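Local atomic coordinates of alpha-1,2-Mannosidase (Trichoderma reesei, PDB entry 1HCU), a protein that is a calcium-dependent family 47 glycoside hydrolase that probably trims alpha-1,2-linked mannose residues from the high-mannose N-glycans of glycoproteins. Residues 251-256 against 480-485; 344-349 against 435-440; 348-353 against 386-391. One frame throughout, in Å; residues are numbered along the deposited sequence.

Contact 1: 251-256 against 480-485; sequences LIKMYL and KFVFNT. With CA (calcium ion), chain H.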
loop_
_atom_site.group_PDB
_atom_site.type_symbol
_atom_site.label_atom_id
_atom_site.label_comp_id
_atom_site.label_asym_id
_atom_site.label_seq_id
_atom_site.Cartn_x
_atom_site.Cartn_y
_atom_site.Cartn_z
ATOM N N LEU A 251 4.838 -11.572 -0.459
ATOM C CA LEU A 251 5.601 -12.795 -0.291
ATOM C C LEU A 251 5.841 -13.073 1.193
ATOM O O LEU A 251 5.546 -14.165 1.690
ATOM C CB LEU A 251 6.935 -12.672 -1.017
ATOM C CG LEU A 251 7.239 -13.556 -2.231
ATOM C CD1 LEU A 251 6.035 -13.822 -3.089
ATOM C CD2 LEU A 251 8.320 -12.855 -3.023
ATOM N N ILE A 252 6.367 -12.081 1.906
ATOM C CA ILE A 252 6.632 -12.250 3.328
ATOM C C ILE A 252 5.335 -12.160 4.137
ATOM O O ILE A 252 5.213 -12.784 5.194
ATOM C CB ILE A 252 7.638 -11.185 3.837
ATOM C CG1 ILE A 252 8.052 -11.482 5.283
ATOM C CG2 ILE A 252 7.024 -9.806 3.730
ATOM C CD1 ILE A 252 8.806 -12.781 5.458
ATOM N N LYS A 253 4.359 -11.402 3.643
ATOM C CA LYS A 253 3.103 -11.276 4.373
ATOM C C LYS A 253 2.292 -12.569 4.382
ATOM O O LYS A 253 1.550 -12.832 5.329
ATOM C CB LYS A 253 2.275 -10.105 3.833
ATOM C CG LYS A 253 2.833 -8.753 4.276
ATOM C CD LYS A 253 1.906 -7.595 3.942
ATOM C CE LYS A 253 2.453 -6.280 4.489
ATOM N NZ LYS A 253 1.537 -5.133 4.187
ATOM N N MET A 254 2.447 -13.375 3.337
ATOM C CA MET A 254 1.758 -14.656 3.248
ATOM C C MET A 254 2.381 -15.584 4.281
ATOM O O MET A 254 1.707 -16.456 4.840
ATOM C CB MET A 254 1.917 -15.270 1.847
ATOM C CG MET A 254 1.054 -14.634 0.769
ATOM S SD MET A 254 -0.671 -14.416 1.323
ATOM C CE MET A 254 -1.278 -16.083 1.239
ATOM N N TYR A 255 3.672 -15.390 4.541
ATOM C CA TYR A 255 4.374 -16.215 5.523
ATOM C C TYR A 255 3.845 -15.927 6.921
ATOM O O TYR A 255 3.852 -16.802 7.787
ATOM C CB TYR A 255 5.877 -15.945 5.478
ATOM C CG TYR A 255 6.685 -16.751 6.473
ATOM C CD1 TYR A 255 6.832 -18.136 6.340
ATOM C CD2 TYR A 255 7.334 -16.121 7.530
ATOM C CE1 TYR A 255 7.617 -18.869 7.240
ATOM C CE2 TYR A 255 8.117 -16.839 8.430
ATOM C CZ TYR A 255 8.257 -18.205 8.282
ATOM O OH TYR A 255 9.050 -18.885 9.187
ATOM N N LEU A 256 3.405 -14.689 7.142
ATOM C CA LEU A 256 2.855 -14.299 8.434
ATOM C C LEU A 256 1.456 -14.916 8.513
ATOM O O LEU A 256 1.049 -15.434 9.559
ATOM C CB LEU A 256 2.751 -12.769 8.535
ATOM C CG LEU A 256 2.688 -12.104 9.921
ATOM C CD1 LEU A 256 2.130 -10.678 9.803
ATOM C CD2 LEU A 256 1.823 -12.911 10.857
ATOM N N LYS A 480 -1.293 -11.391 15.396
ATOM C CA LYS A 480 -2.536 -12.048 15.044
ATOM C C LYS A 480 -3.192 -11.397 13.832
ATOM O O LYS A 480 -4.208 -11.888 13.339
ATOM C CB LYS A 480 -3.487 -12.058 16.242
ATOM C CG LYS A 480 -2.891 -12.743 17.467
ATOM C CD LYS A 480 -3.966 -13.180 18.449
ATOM C CE LYS A 480 -4.754 -14.364 17.898
ATOM N NZ LYS A 480 -3.865 -15.534 17.687
ATOM N N PHE A 481 -2.609 -10.300 13.352
ATOM C CA PHE A 481 -3.135 -9.604 12.174
ATOM C C PHE A 481 -2.056 -9.321 11.127
ATOM O O PHE A 481 -0.861 -9.349 11.425
ATOM C CB PHE A 481 -3.825 -8.290 12.572
ATOM C CG PHE A 481 -5.213 -8.476 13.136
ATOM C CD1 PHE A 481 -5.398 -8.898 14.448
ATOM C CD2 PHE A 481 -6.337 -8.278 12.332
ATOM C CE1 PHE A 481 -6.679 -9.126 14.955
ATOM C CE2 PHE A 481 -7.622 -8.503 12.829
ATOM C CZ PHE A 481 -7.791 -8.929 14.142
ATOM N N VAL A 482 -2.482 -9.066 9.893
ATOM C CA VAL A 482 -1.553 -8.774 8.810
ATOM C C VAL A 482 -2.153 -7.711 7.915
ATOM O O VAL A 482 -3.271 -7.869 7.427
ATOM C CB VAL A 482 -1.285 -10.010 7.923
ATOM C CG1 VAL A 482 -0.121 -9.721 6.973
ATOM C CG2 VAL A 482 -0.992 -11.215 8.781
ATOM N N PHE A 483 -1.404 -6.634 7.686
ATOM C CA PHE A 483 -1.893 -5.556 6.834
ATOM C C PHE A 483 -1.740 -5.897 5.351
ATOM O O PHE A 483 -0.671 -6.340 4.903
ATOM C CB PHE A 483 -1.149 -4.248 7.115
ATOM C CG PHE A 483 -1.457 -3.630 8.456
ATOM C CD1 PHE A 483 -0.602 -3.820 9.538
ATOM C CD2 PHE A 483 -2.579 -2.823 8.626
ATOM C CE1 PHE A 483 -0.859 -3.207 10.776
ATOM C CE2 PHE A 483 -2.843 -2.209 9.855
ATOM C CZ PHE A 483 -1.979 -2.402 10.930
ATOM N N ASN A 484 -2.820 -5.699 4.596
ATOM C CA ASN A 484 -2.790 -5.951 3.167
ATOM C C ASN A 484 -2.122 -4.701 2.600
ATOM O O ASN A 484 -1.779 -3.793 3.353
ATOM C CB ASN A 484 -4.216 -6.163 2.616
ATOM C CG ASN A 484 -4.851 -4.891 2.071
ATOM O OD1 ASN A 484 -4.742 -3.814 2.656
ATOM N ND2 ASN A 484 -5.540 -5.025 0.949
ATOM N N THR A 485 -1.934 -4.637 1.292
ATOM C CA THR A 485 -1.255 -3.485 0.713
ATOM C C THR A 485 -1.977 -2.140 0.865
ATOM O O THR A 485 -1.363 -1.094 0.725
ATOM C CB THR A 485 -0.939 -3.749 -0.770
ATOM O OG1 THR A 485 0.342 -3.203 -1.074
ATOM C CG2 THR A 485 -1.984 -3.125 -1.677
HETATM CA CA CA H . 0.875 -0.419 -0.657
HETATM O O HOH W 1 -0.407 -0.723 -3.181
HETATM O O HOH W 2 1.573 1.425 -2.613
HETATM O O HOH W 3 3.418 -1.228 -1.215
HETATM O O HOH W 4 1.032 1.732 1.071
#

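Contact 2: 344-349 against 435-440; sequences TQTASG and NDVTQA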
loop_
_atom_site.group_PDB
_atom_site.type_symbol
_atom_site.label_atom_id
_atom_site.label_comp_id
_atom_site.label_asym_id
_atom_site.label_seq_id
_atom_site.Cartn_x
_atom_site.Cartn_y
_atom_site.Cartn_z
ATOM N N THR A 344 11.932 15.671 5.088
ATOM C CA THR A 344 12.565 16.681 5.935
ATOM C C THR A 344 13.443 17.713 5.221
ATOM O O THR A 344 13.694 18.786 5.762
ATOM C CB THR A 344 13.421 15.984 7.056
ATOM O OG1 THR A 344 13.807 16.936 8.051
ATOM C CG2 THR A 344 14.679 15.365 6.461
ATOM N N GLN A 345 13.895 17.418 4.007
ATOM C CA GLN A 345 14.752 18.375 3.320
ATOM C C GLN A 345 14.098 19.266 2.262
ATOM O O GLN A 345 14.751 20.171 1.729
ATOM C CB GLN A 345 15.976 17.652 2.748
ATOM C CG GLN A 345 16.758 16.919 3.834
ATOM C CD GLN A 345 18.063 16.324 3.342
ATOM O OE1 GLN A 345 19.095 17.000 3.307
ATOM N NE2 GLN A 345 18.023 15.048 2.948
ATOM N N THR A 346 12.823 19.041 1.955
ATOM C CA THR A 346 12.159 19.899 0.978
ATOM C C THR A 346 11.669 21.148 1.711
ATOM O O THR A 346 11.722 21.215 2.942
ATOM C CB THR A 346 10.936 19.216 0.312
ATOM O OG1 THR A 346 9.928 18.963 1.301
ATOM C CG2 THR A 346 11.351 17.902 -0.348
ATOM N N ALA A 347 11.186 22.130 0.960
ATOM C CA ALA A 347 10.694 23.357 1.562
ATOM C C ALA A 347 9.390 23.096 2.311
ATOM O O ALA A 347 9.144 23.686 3.360
ATOM C CB ALA A 347 10.492 24.429 0.489
ATOM N N SER A 348 8.556 22.201 1.795
ATOM C CA SER A 348 7.295 21.916 2.472
ATOM C C SER A 348 7.442 20.866 3.580
ATOM O O SER A 348 6.552 20.715 4.422
ATOM C CB SER A 348 6.246 21.433 1.470
ATOM O OG SER A 348 6.616 20.179 0.924
ATOM N N GLY A 349 8.559 20.148 3.585
ATOM C CA GLY A 349 8.742 19.114 4.582
ATOM C C GLY A 349 8.012 17.844 4.160
ATOM O O GLY A 349 7.864 16.918 4.951
ATOM N N ASN A 435 0.569 20.259 -5.772
ATOM C CA ASN A 435 1.401 20.344 -6.966
ATOM C C ASN A 435 2.921 20.336 -6.818
ATOM O O ASN A 435 3.602 19.555 -7.477
ATOM C CB ASN A 435 1.009 21.581 -7.781
ATOM C CG ASN A 435 -0.446 21.563 -8.209
ATOM O OD1 ASN A 435 -0.947 20.558 -8.710
ATOM N ND2 ASN A 435 -1.129 22.683 -8.023
ATOM N N ASP A 436 3.465 21.205 -5.975
ATOM C CA ASP A 436 4.912 21.275 -5.839
ATOM C C ASP A 436 5.397 21.152 -4.408
ATOM O O ASP A 436 5.263 22.072 -3.602
ATOM C CB ASP A 436 5.415 22.585 -6.421
ATOM C CG ASP A 436 6.889 22.550 -6.748
ATOM O OD1 ASP A 436 7.646 21.807 -6.082
ATOM O OD2 ASP A 436 7.290 23.285 -7.673
ATOM N N VAL A 437 5.998 20.012 -4.120
ATOM C CA VAL A 437 6.519 19.707 -2.806
ATOM C C VAL A 437 7.752 20.538 -2.453
ATOM O O VAL A 437 8.010 20.821 -1.278
ATOM C CB VAL A 437 6.825 18.200 -2.734
ATOM C CG1 VAL A 437 8.304 17.949 -2.542
ATOM C CG2 VAL A 437 5.972 17.567 -1.663
ATOM N N THR A 438 8.505 20.939 -3.470
ATOM C CA THR A 438 9.698 21.744 -3.255
ATOM C C THR A 438 9.298 23.187 -2.940
ATOM O O THR A 438 10.153 24.047 -2.732
ATOM C CB THR A 438 10.621 21.731 -4.494
ATOM O OG1 THR A 438 10.020 22.487 -5.548
ATOM C CG2 THR A 438 10.847 20.295 -4.973
ATOM N N GLN A 439 7.993 23.447 -2.904
ATOM C CA GLN A 439 7.481 24.782 -2.599
ATOM C C GLN A 439 6.973 24.784 -1.157
ATOM O O GLN A 439 6.246 23.879 -0.745
ATOM C CB GLN A 439 6.340 25.132 -3.551
ATOM C CG GLN A 439 6.411 26.516 -4.132
ATOM C CD GLN A 439 5.487 26.669 -5.319
ATOM O OE1 GLN A 439 5.640 25.973 -6.327
ATOM N NE2 GLN A 439 4.513 27.575 -5.209
ATOM N N ALA A 440 7.358 25.807 -0.401
ATOM C CA ALA A 440 6.970 25.918 1.001
ATOM C C ALA A 440 5.490 25.671 1.289
ATOM O O ALA A 440 5.152 24.897 2.181
ATOM C CB ALA A 440 7.376 27.278 1.532
HETATM O O HOH W 5 12.464 22.445 -1.612
#

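Contact 3: 348-353 against 386-391; sequences SGIGPE and PYYILR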
loop_
_atom_site.group_PDB
_atom_site.type_symbol
_atom_site.label_atom_id
_atom_site.label_comp_id
_atom_site.label_asym_id
_atom_site.label_seq_id
_atom_site.Cartn_x
_atom_site.Cartn_y
_atom_site.Cartn_z
ATOM N N SER A 348 8.556 22.201 1.795
ATOM C CA SER A 348 7.295 21.916 2.472
ATOM C C SER A 348 7.442 20.866 3.580
ATOM O O SER A 348 6.552 20.715 4.422
ATOM C CB SER A 348 6.246 21.433 1.470
ATOM O OG SER A 348 6.616 20.179 0.924
ATOM N N GLY A 349 8.559 20.148 3.585
ATOM C CA GLY A 349 8.742 19.114 4.582
ATOM C C GLY A 349 8.012 17.844 4.160
ATOM O O GLY A 349 7.864 16.918 4.951
ATOM N N ILE A 350 7.562 17.802 2.907
ATOM C CA ILE A 350 6.856 16.645 2.356
ATOM C C ILE A 350 7.701 16.013 1.242
ATOM O O ILE A 350 8.294 16.727 0.431
ATOM C CB ILE A 350 5.467 17.063 1.779
ATOM C CG1 ILE A 350 4.598 17.636 2.907
ATOM C CG2 ILE A 350 4.773 15.860 1.123
ATOM C CD1 ILE A 350 3.291 18.263 2.445
ATOM N N GLY A 351 7.750 14.681 1.203
ATOM C CA GLY A 351 8.545 13.989 0.196
ATOM C C GLY A 351 8.007 14.053 -1.227
ATOM O O GLY A 351 6.797 14.091 -1.430
ATOM N N PRO A 352 8.890 14.062 -2.240
ATOM C CA PRO A 352 8.502 14.120 -3.654
ATOM C C PRO A 352 7.975 12.783 -4.169
ATOM O O PRO A 352 8.229 11.742 -3.576
ATOM C CB PRO A 352 9.796 14.535 -4.347
ATOM C CG PRO A 352 10.840 13.851 -3.517
ATOM C CD PRO A 352 10.359 14.091 -2.096
ATOM N N GLU A 353 7.239 12.832 -5.273
ATOM C CA GLU A 353 6.663 11.642 -5.892
ATOM C C GLU A 353 7.771 10.823 -6.538
ATOM O O GLU A 353 7.776 9.589 -6.489
ATOM C CB GLU A 353 5.655 12.068 -6.951
ATOM C CG GLU A 353 4.329 11.381 -6.836
ATOM C CD GLU A 353 4.365 10.005 -7.408
ATOM O OE1 GLU A 353 5.087 9.831 -8.407
ATOM O OE2 GLU A 353 3.675 9.113 -6.887
ATOM N N PRO A 386 7.564 16.420 -8.576
ATOM C CA PRO A 386 7.237 17.278 -7.432
ATOM C C PRO A 386 5.931 17.112 -6.672
ATOM O O PRO A 386 5.859 17.471 -5.495
ATOM C CB PRO A 386 7.371 18.682 -8.020
ATOM C CG PRO A 386 6.879 18.488 -9.424
ATOM C CD PRO A 386 7.531 17.188 -9.840
ATOM N N TYR A 387 4.899 16.577 -7.311
ATOM C CA TYR A 387 3.628 16.455 -6.611
ATOM C C TYR A 387 3.564 15.425 -5.490
ATOM O O TYR A 387 4.438 14.563 -5.346
ATOM C CB TYR A 387 2.491 16.199 -7.607
ATOM C CG TYR A 387 2.718 15.032 -8.533
ATOM C CD1 TYR A 387 3.432 15.183 -9.727
ATOM C CD2 TYR A 387 2.229 13.769 -8.212
ATOM C CE1 TYR A 387 3.654 14.092 -10.578
ATOM C CE2 TYR A 387 2.446 12.676 -9.053
ATOM C CZ TYR A 387 3.157 12.847 -10.225
ATOM O OH TYR A 387 3.382 11.759 -11.025
ATOM N N TYR A 388 2.514 15.556 -4.687
ATOM C CA TYR A 388 2.220 14.669 -3.567
ATOM C C TYR A 388 0.696 14.472 -3.550
ATOM O O TYR A 388 -0.069 15.446 -3.505
ATOM C CB TYR A 388 2.674 15.284 -2.235
ATOM C CG TYR A 388 2.276 14.446 -1.033
ATOM C CD1 TYR A 388 2.842 13.189 -0.810
ATOM C CD2 TYR A 388 1.296 14.892 -0.145
ATOM C CE1 TYR A 388 2.438 12.398 0.264
ATOM C CE2 TYR A 388 0.885 14.111 0.932
ATOM C CZ TYR A 388 1.458 12.867 1.132
ATOM O OH TYR A 388 1.055 12.095 2.202
ATOM N N ILE A 389 0.254 13.218 -3.587
ATOM C CA ILE A 389 -1.176 12.945 -3.597
ATOM C C ILE A 389 -1.670 12.177 -2.385
ATOM O O ILE A 389 -2.498 11.267 -2.492
ATOM C CB ILE A 389 -1.607 12.209 -4.898
ATOM C CG1 ILE A 389 -1.003 10.807 -4.966
ATOM C CG2 ILE A 389 -1.139 13.001 -6.109
ATOM C CD1 ILE A 389 -1.474 10.015 -6.184
ATOM N N LEU A 390 -1.146 12.553 -1.223
ATOM C CA LEU A 390 -1.550 11.954 0.042
ATOM C C LEU A 390 -1.137 10.487 0.227
ATOM O O LEU A 390 -1.834 9.730 0.915
ATOM C CB LEU A 390 -3.076 12.115 0.196
ATOM C CG LEU A 390 -3.625 13.547 0.006
ATOM C CD1 LEU A 390 -5.141 13.589 0.137
ATOM C CD2 LEU A 390 -2.990 14.466 1.064
ATOM N N ARG A 391 -0.011 10.085 -0.365
ATOM C CA ARG A 391 0.452 8.700 -0.227
ATOM C C ARG A 391 0.822 8.380 1.215
ATOM O O ARG A 391 1.084 9.279 2.009
ATOM C CB ARG A 391 1.629 8.408 -1.161
ATOM C CG ARG A 391 1.195 8.328 -2.631
ATOM C CD ARG A 391 2.286 7.748 -3.495
ATOM N NE ARG A 391 2.010 7.820 -4.930
ATOM C CZ ARG A 391 1.073 7.127 -5.577
ATOM N NH1 ARG A 391 0.273 6.284 -4.929
ATOM N NH2 ARG A 391 0.960 7.258 -6.894
HETATM O O HOH W 6 4.825 12.700 -3.199
#

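Contact 1: 251-256 against 480-485
K253 and V482 pass alongside each other in opposite directions, CB of the lysine 4.0 Å from CG1 of the valine, while L256 meets V482 tip to tip, its CD1 lying against both valine methyls. L256 CG stands anti to the backbone N (chi1 -158°). CD1 of L256 lies 3.3 Å from V482 CG2 and also comes within 3.7 Å of F481 O. Beyond CG the lysine chain runs extended, and K253 NZ reaches F483 O at 2.6 Å. This donor sits above the carbonyl plane, 48° out of it. Helix 245-257 and strand 481-483 run nearly antiparallel here, with their axes 8.9 Å apart at closest approach. The strand is the first arm of a C-terminal beta hairpin with 489-491, which in family 47 enzymes plugs one end of the (alpha/alpha)7 barrel and carries the calcium ligand at its tip. That ligand is T485, which binds the calcium ion through both its carbonyl O, at 2.7 Å, and its OG1, at 2.9 Å; four waters bring the ligand atoms to six. One helix turn before K253, E249 forms a salt bridge with K253 NZ through OE1 and a hydrogen bond with T485 OG1 through OE2, so the helix grips the metal ligand directly. Y250 OH adds a hydrogen bond to T485 N, and helix 312-323 packs L318 against K253 and L322 against L256.

Contact 2: 344-349 against 435-440
S348 OG reaches V437 O at 2.7 Å, the short bond at the heart of this contact. The hydroxyl stands between the backbone N and the carbonyl carbon of its own residue (chi1 66°), a rotamer that turns it to the turn opposite, where it meets the carbonyl in its plane and on a lone pair. S348 N adds a weak, longer bond to the same V437 O, at 3.4 Å, and S348 CB lies against Q439 O. The serine hydroxyl also accepts from I350 N, closing an ST turn. T346 has OG1 in the equivalent rotamer, chi1 64°; there its main partner is I350 O, with Y343 O of helix 326-344 also within hydrogen-bonding range, and the other branch, CG2, is left to face the valine. The T346 and V437 side chains cross at about a right angle, T346 CG2 3.8 Å from V437 CG1. Two irregular loops meet here near the edge of the barrel: one follows helix 326-344, the other connects strand 430-431 to helix 451-465. The second is shaped by a type I beta turn from D436 to Q439. D436 OD1 starts it with an Asx turn, accepting T438 N at 2.9 Å and T438 OG1 as well, both from the same face of the carboxylate plane. On the outer side A347 presses its CB to 3.3 Å from T438 O and also touches A440 CB. Water 5 bridges the backbones next to it, accepting from A347 N and donating to T438 O.

Contact 3: 348-353 against 386-391
E353 and R391 are brought together by a bend and an extension: the glutamate chain turns at chi2 (-79°), swinging CD round toward the arginine, whereas R391 runs extended from CG to NE. The result is a salt bridge in which NE and NH2 grip one oxygen, E353 OE2, side-on. The NE bond is the shorter and straighter, 2.9 Å between R391 NE and E353 OE2 with an angle of 161° at the hydrogen; NH2 stands 3.3 Å from the same OE2. The oxygen lies in the guanidinium plane, at its edge, although the carboxylate itself is turned well away from that plane. One face of the guanidinium is covered by I389 CD1. Y387 folds its ring back from an outward-pointing CB, and E353 CB sits over one ring face, 4.1 Å from the centroid, in a CH-pi contact. The carboxylate lies nearly parallel to this ring, their planes 8° apart. Deeper in, I350 places CG2 over a face of Y388, 3.8 Å from the ring centroid, with L390 N over the opposite face. Y388 OH is fixed by donating to R391 O at 2.8 Å, on a lone pair in the carbonyl plane, so this buried tyrosine also holds the backbone of the arginine. Water 6, in plane at the edge of the Y388 ring, donates to both G351 O and Y387 O and links the two loops. E353 is predicted to be an active-site proton donor, and R391 lies close to E393, another predicted active-site residue, consistent with the pair lining the acidic catalytic pocket of the family 47 alpha/alpha barrel.

In the fold
From the N terminus, helix 245-257 supplies the first side of contact 1, whose partner comes only with strand 481-483 of the C-terminal hairpin, so its loop encloses both other contacts. Contacts 2 and 3 start from one shared piece of chain, S348 and G349, after helix 326-344. Contact 3 closes the shorter loop at 386-391, before helix 393-405; contact 2 closes a wider one around it at 435-440, before helix 451-465. The two touch, with V437 N 2.9 Å from P386 O, a probable hydrogen bond. Contact 1 lies across the chain's centre, about 27 Å from contact 3 and 33 Å from contact 2, centre to centre.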